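Local coordinates for sugar ABC transporter, sugar-binding protein (Streptococcus pneumoniae, PDB 2HEU) that probably binds a sugar outside the cell and delivers it to an ABC importer, as a two-lobed solute-binding protein captured here without bound sugar, at residues D173-N178 with T254-W259; A126-I131 with S286-A291. All blocks are in the same frame, centred on the assembly; numbering follows the deposited sequence.

Interaction 1: D173-N178 with T254-W259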
loop_
_atom_site.group_PDB
_atom_site.type_symbol
_atom_site.label_atom_id
_atom_site.label_comp_id
_atom_site.label_asym_id
_atom_site.label_seq_id
_atom_site.Cartn_x
_atom_site.Cartn_y
_atom_site.Cartn_z
ATOM N N ASP A 173 -14.095 -10.026 4.939
ATOM C CA ASP A 173 -13.472 -8.848 4.479
ATOM C C ASP A 173 -12.491 -9.205 3.351
ATOM O O ASP A 173 -11.273 -9.355 3.538
ATOM C CB ASP A 173 -12.732 -8.134 5.620
ATOM C CG ASP A 173 -13.652 -7.398 6.557
ATOM O OD1 ASP A 173 -14.593 -6.772 6.028
ATOM O OD2 ASP A 173 -13.452 -7.285 7.710
ATOM N N ALA A 174 -13.065 -9.343 2.177
ATOM C CA ALA A 174 -12.317 -9.793 0.980
ATOM C C ALA A 174 -11.129 -8.904 0.658
ATOM O O ALA A 174 -10.134 -9.398 0.118
ATOM C CB ALA A 174 -13.293 -9.836 -0.207
ATOM N N TRP A 175 -11.234 -7.588 0.955
ATOM C CA TRP A 175 -10.119 -6.676 0.643
ATOM C C TRP A 175 -8.826 -7.160 1.228
ATOM O O TRP A 175 -7.741 -6.825 0.720
ATOM C CB TRP A 175 -10.424 -5.263 1.126
ATOM C CG TRP A 175 -10.561 -5.096 2.600
ATOM C CD1 TRP A 175 -11.709 -5.047 3.353
ATOM C CD2 TRP A 175 -9.499 -4.902 3.534
ATOM N NE1 TRP A 175 -11.406 -4.808 4.684
ATOM C CE2 TRP A 175 -10.053 -4.746 4.798
ATOM C CE3 TRP A 175 -8.103 -4.848 3.429
ATOM C CZ2 TRP A 175 -9.262 -4.499 5.997
ATOM C CZ3 TRP A 175 -7.350 -4.660 4.575
ATOM C CH2 TRP A 175 -7.953 -4.495 5.818
ATOM N N THR A 176 -8.840 -7.887 2.340
ATOM C CA THR A 176 -7.644 -8.322 2.973
ATOM C C THR A 176 -6.709 -9.164 2.085
ATOM O O THR A 176 -5.517 -9.220 2.368
ATOM C CB THR A 176 -7.907 -9.090 4.316
ATOM O OG1 THR A 176 -8.636 -10.278 4.019
ATOM C CG2 THR A 176 -8.633 -8.228 5.355
ATOM N N LEU A 177 -7.296 -9.826 1.100
ATOM C CA LEU A 177 -6.534 -10.671 0.162
ATOM C C LEU A 177 -6.235 -10.015 -1.190
ATOM O O LEU A 177 -5.677 -10.666 -2.060
ATOM C CB LEU A 177 -7.239 -12.025 -0.039
ATOM C CG LEU A 177 -7.319 -12.888 1.200
ATOM C CD1 LEU A 177 -7.953 -14.221 0.840
ATOM C CD2 LEU A 177 -5.960 -13.070 1.876
ATOM N N ASN A 178 -6.573 -8.727 -1.322
ATOM C CA ASN A 178 -6.220 -8.047 -2.601
ATOM C C ASN A 178 -4.719 -8.156 -2.833
ATOM O O ASN A 178 -4.290 -8.562 -3.925
ATOM C CB ASN A 178 -6.680 -6.582 -2.457
ATOM C CG ASN A 178 -6.498 -5.816 -3.710
ATOM O OD1 ASN A 178 -6.217 -4.531 -3.558
ATOM N ND2 ASN A 178 -6.742 -6.323 -4.828
ATOM N N THR A 254 -0.800 -14.188 9.139
ATOM C CA THR A 254 -1.941 -13.589 8.439
ATOM C C THR A 254 -1.463 -12.736 7.331
ATOM O O THR A 254 -0.498 -11.979 7.509
ATOM C CB THR A 254 -2.891 -12.830 9.433
ATOM O OG1 THR A 254 -4.127 -12.548 8.775
ATOM C CG2 THR A 254 -2.329 -11.580 10.016
ATOM N N PRO A 255 -2.065 -12.796 6.134
ATOM C CA PRO A 255 -1.647 -11.950 5.003
ATOM C C PRO A 255 -2.301 -10.615 5.112
ATOM O O PRO A 255 -3.532 -10.499 5.197
ATOM C CB PRO A 255 -2.187 -12.750 3.782
ATOM C CG PRO A 255 -3.452 -13.411 4.329
ATOM C CD PRO A 255 -3.125 -13.774 5.740
ATOM N N ASN A 256 -1.510 -9.557 5.084
ATOM C CA ASN A 256 -2.151 -8.209 5.163
ATOM C C ASN A 256 -1.086 -7.134 4.822
ATOM O O ASN A 256 0.093 -7.438 4.543
ATOM C CB ASN A 256 -2.788 -7.996 6.546
ATOM C CG ASN A 256 -4.125 -7.291 6.436
ATOM O OD1 ASN A 256 -5.201 -7.912 6.797
ATOM N ND2 ASN A 256 -4.161 -6.124 5.952
ATOM N N GLY A 257 -1.565 -5.904 4.833
ATOM C CA GLY A 257 -0.684 -4.790 4.535
ATOM C C GLY A 257 0.092 -4.348 5.735
ATOM O O GLY A 257 -0.171 -4.702 6.891
ATOM N N SER A 258 1.062 -3.454 5.462
ATOM C CA SER A 258 1.883 -2.827 6.505
ATOM C C SER A 258 1.090 -2.043 7.515
ATOM O O SER A 258 1.556 -1.824 8.625
ATOM C CB SER A 258 2.909 -1.894 5.784
ATOM O OG SER A 258 2.304 -1.004 4.878
ATOM N N TRP A 259 -0.105 -1.596 7.103
ATOM C CA TRP A 259 -0.987 -0.849 7.979
ATOM C C TRP A 259 -1.377 -1.679 9.217
ATOM O O TRP A 259 -1.744 -1.132 10.260
ATOM C CB TRP A 259 -2.255 -0.400 7.253
ATOM C CG TRP A 259 -2.958 -1.476 6.518
ATOM C CD1 TRP A 259 -3.802 -2.418 7.027
ATOM C CD2 TRP A 259 -2.846 -1.793 5.107
ATOM N NE1 TRP A 259 -4.239 -3.277 6.023
ATOM C CE2 TRP A 259 -3.652 -2.916 4.856
ATOM C CE3 TRP A 259 -2.113 -1.233 4.047
ATOM C CZ2 TRP A 259 -3.757 -3.476 3.565
ATOM C CZ3 TRP A 259 -2.209 -1.789 2.771
ATOM C CH2 TRP A 259 -3.055 -2.865 2.552
#
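T176 and N256 mark the closest passage of the two backbones, with T176 CA 5.9 Å from N256 CA. Residues 174-177 form a 3-10 turn that leads into helix 178-189, with L177 at its N-cap position, and this turn sits beside strand 253-257, an outer strand of a three-stranded antiparallel sheet. D173 O fastens the start of the turn, accepting from both T176 N and T176 OG1; the hydroxyl bond is the shorter at 2.8 Å and lies almost in line with the carbonyl (C=O...donor angle 168°). Between the segments the meeting is by van der Waals contact. L177 presents one branch, CD2, to the ring atom P255 CG at 3.5 Å, while helix 370-382 touches the same leucine through M377. The T176 methyl, CG2, touches two groups: the amide end of N256, and one face of the W175 indole, 3.6 Å above its plane and offset toward the rim. The turn lies over side chains on one face of this sheet, in what is probably one lobe of the extracellular solute-binding protein fold, and the two partly exposed tryptophans are consistent with the aromatic lining common in sugar-binding clefts. W175 and W259 run past each other in opposite directions, with planes at 49°, an oblique pair. W259 NE1 lies at the edge of the W175 ring, near the plane and 3.7 Å from W175 CZ3; W259 CZ2 is 3.9 Å from that same carbon. One face of W259 lies over G257 CA, and Y239 of helix 239-247 meets both tryptophans.

Interaction 2: A126-I131 with S286-A291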
loop_
_atom_site.group_PDB
_atom_site.type_symbol
_atom_site.label_atom_id
_atom_site.label_comp_id
_atom_site.label_asym_id
_atom_site.label_seq_id
_atom_site.Cartn_x
_atom_site.Cartn_y
_atom_site.Cartn_z
ATOM N N ALA A 126 5.140 4.880 1.788
ATOM C CA ALA A 126 4.276 3.964 1.058
ATOM C C ALA A 126 3.889 2.842 1.938
ATOM O O ALA A 126 4.562 2.545 2.917
ATOM C CB ALA A 126 5.005 3.388 -0.171
ATOM N N ASN A 127 2.788 2.173 1.601
ATOM C CA ASN A 127 2.478 0.916 2.182
ATOM C C ASN A 127 3.132 -0.256 1.429
ATOM O O ASN A 127 3.714 -0.075 0.385
ATOM C CB ASN A 127 0.958 0.763 2.410
ATOM C CG ASN A 127 0.153 0.989 1.186
ATOM O OD1 ASN A 127 0.474 0.546 0.086
ATOM N ND2 ASN A 127 -0.899 1.717 1.334
ATOM N N ALA A 128 3.020 -1.432 2.039
ATOM C CA ALA A 128 3.532 -2.682 1.507
ATOM C C ALA A 128 2.584 -3.784 1.929
ATOM O O ALA A 128 1.652 -3.548 2.727
ATOM C CB ALA A 128 4.951 -2.920 1.928
ATOM N N TYR A 129 2.830 -4.988 1.452
ATOM C CA TYR A 129 1.970 -6.129 1.757
ATOM C C TYR A 129 2.767 -7.379 1.867
ATOM O O TYR A 129 3.734 -7.615 1.123
ATOM C CB TYR A 129 0.926 -6.269 0.627
ATOM C CG TYR A 129 -0.157 -7.292 0.911
ATOM C CD1 TYR A 129 -1.394 -6.889 1.384
ATOM C CD2 TYR A 129 0.055 -8.638 0.727
ATOM C CE1 TYR A 129 -2.426 -7.836 1.683
ATOM C CE2 TYR A 129 -0.904 -9.583 0.976
ATOM C CZ TYR A 129 -2.171 -9.190 1.450
ATOM O OH TYR A 129 -3.117 -10.136 1.640
ATOM N N GLY A 130 2.396 -8.247 2.770
ATOM C CA GLY A 130 3.061 -9.548 2.878
ATOM C C GLY A 130 2.394 -10.403 3.951
ATOM O O GLY A 130 1.206 -10.267 4.218
ATOM N N ILE A 131 3.217 -11.288 4.547
ATOM C CA ILE A 131 2.694 -12.239 5.492
ATOM C C ILE A 131 3.276 -11.910 6.874
ATOM O O ILE A 131 4.490 -11.927 7.071
ATOM C CB ILE A 131 3.031 -13.716 5.174
ATOM C CG1 ILE A 131 2.705 -14.029 3.688
ATOM C CG2 ILE A 131 2.335 -14.629 6.091
ATOM C CD1 ILE A 131 1.251 -13.900 3.308
ATOM N N SER A 286 10.748 -13.120 -4.763
ATOM C CA SER A 286 9.679 -12.589 -3.955
ATOM C C SER A 286 9.426 -11.146 -4.243
ATOM O O SER A 286 10.318 -10.384 -4.627
ATOM C CB SER A 286 9.957 -12.821 -2.475
ATOM O OG SER A 286 11.096 -12.021 -2.101
ATOM N N LEU A 287 8.180 -10.707 -4.017
ATOM C CA LEU A 287 7.738 -9.362 -4.345
ATOM C C LEU A 287 6.853 -8.834 -3.218
ATOM O O LEU A 287 6.263 -9.609 -2.468
ATOM C CB LEU A 287 6.928 -9.373 -5.634
ATOM C CG LEU A 287 7.650 -9.762 -6.899
ATOM C CD1 LEU A 287 6.721 -9.890 -8.076
ATOM C CD2 LEU A 287 8.803 -8.748 -7.256
ATOM N N THR A 288 6.740 -7.518 -3.155
ATOM C CA THR A 288 5.694 -6.866 -2.380
ATOM C C THR A 288 4.976 -5.850 -3.283
ATOM O O THR A 288 5.393 -5.622 -4.417
ATOM C CB THR A 288 6.250 -6.281 -1.070
ATOM O OG1 THR A 288 5.148 -5.840 -0.263
ATOM C CG2 THR A 288 7.174 -5.114 -1.268
ATOM N N VAL A 289 3.887 -5.318 -2.762
ATOM C CA VAL A 289 3.041 -4.377 -3.498
ATOM C C VAL A 289 2.569 -3.324 -2.515
ATOM O O VAL A 289 2.381 -3.598 -1.349
ATOM C CB VAL A 289 1.832 -5.115 -4.159
ATOM C CG1 VAL A 289 0.935 -5.802 -3.160
ATOM C CG2 VAL A 289 1.063 -4.178 -5.072
ATOM N N GLY A 290 2.426 -2.099 -3.021
ATOM C CA GLY A 290 1.938 -1.015 -2.218
ATOM C C GLY A 290 1.994 0.256 -2.996
ATOM O O GLY A 290 2.336 0.268 -4.198
ATOM N N ALA A 291 1.671 1.403 -2.362
ATOM C CA ALA A 291 1.753 2.693 -3.062
ATOM C C ALA A 291 1.907 3.789 -2.048
ATOM O O ALA A 291 1.742 3.626 -0.872
ATOM C CB ALA A 291 0.532 2.932 -3.948
HETATM O O HOH W 1 5.011 -9.795 -0.098
#
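A291 is held to N127 by two hydrogen bonds. A291 O accepts from N127 N at 3.1 Å, and A291 N donates to the side-chain oxygen N127 OD1 at 2.9 Å, approaching from above the amide plane, 39° out of it. N127 CG sits between its own backbone N and carbonyl carbon (chi1 54°), and OD1 takes a further hydrogen bond from W361 NE1. A126 CA also makes a CH...O contact with A291 O, and G290 CA another, 3.3 Å from N127 O. Farther along, Y129 packs its CB on V289 CG1 at 3.8 Å, while its ring continues away, where its hydroxyl bonds T176 O. T288 OG1, anti to its backbone N (chi1 -171°), donates to Y129 O at 2.7 Å. That carbonyl is gripped a second time by a water, which also donates to L287 O at 2.7 Å and bridges the two backbones. The chains run in roughly opposite directions: 126-131 leaves the five-stranded sheet and 286-291 leads back into it, consistent with paired interdomain crossovers at the hinge of a two-lobed solute-binding protein.

Both contacts are mostly buried, with partly exposed residues at W175 and W259 in interaction 1 and N127 in interaction 2; interaction 2 lies nearer the centre of the chain. They share one sheet: strand 253-257 of interaction 1 pairs with strand 129-134 of interaction 2, and S258 N probably donates to A128 O at 2.8 Å, next to that pairing. Y129 joins them again, its CD1 packing 3.5 Å from N256 C. Along the chain, 173-178 and 254-259 fall within the loop closed by 126-131 and 286-291. Their chemistry differs: interaction 1 joins a turn to a strand through methyls and rings, whereas interaction 2 ties what are probably two interlobe connections by polar bonds and water.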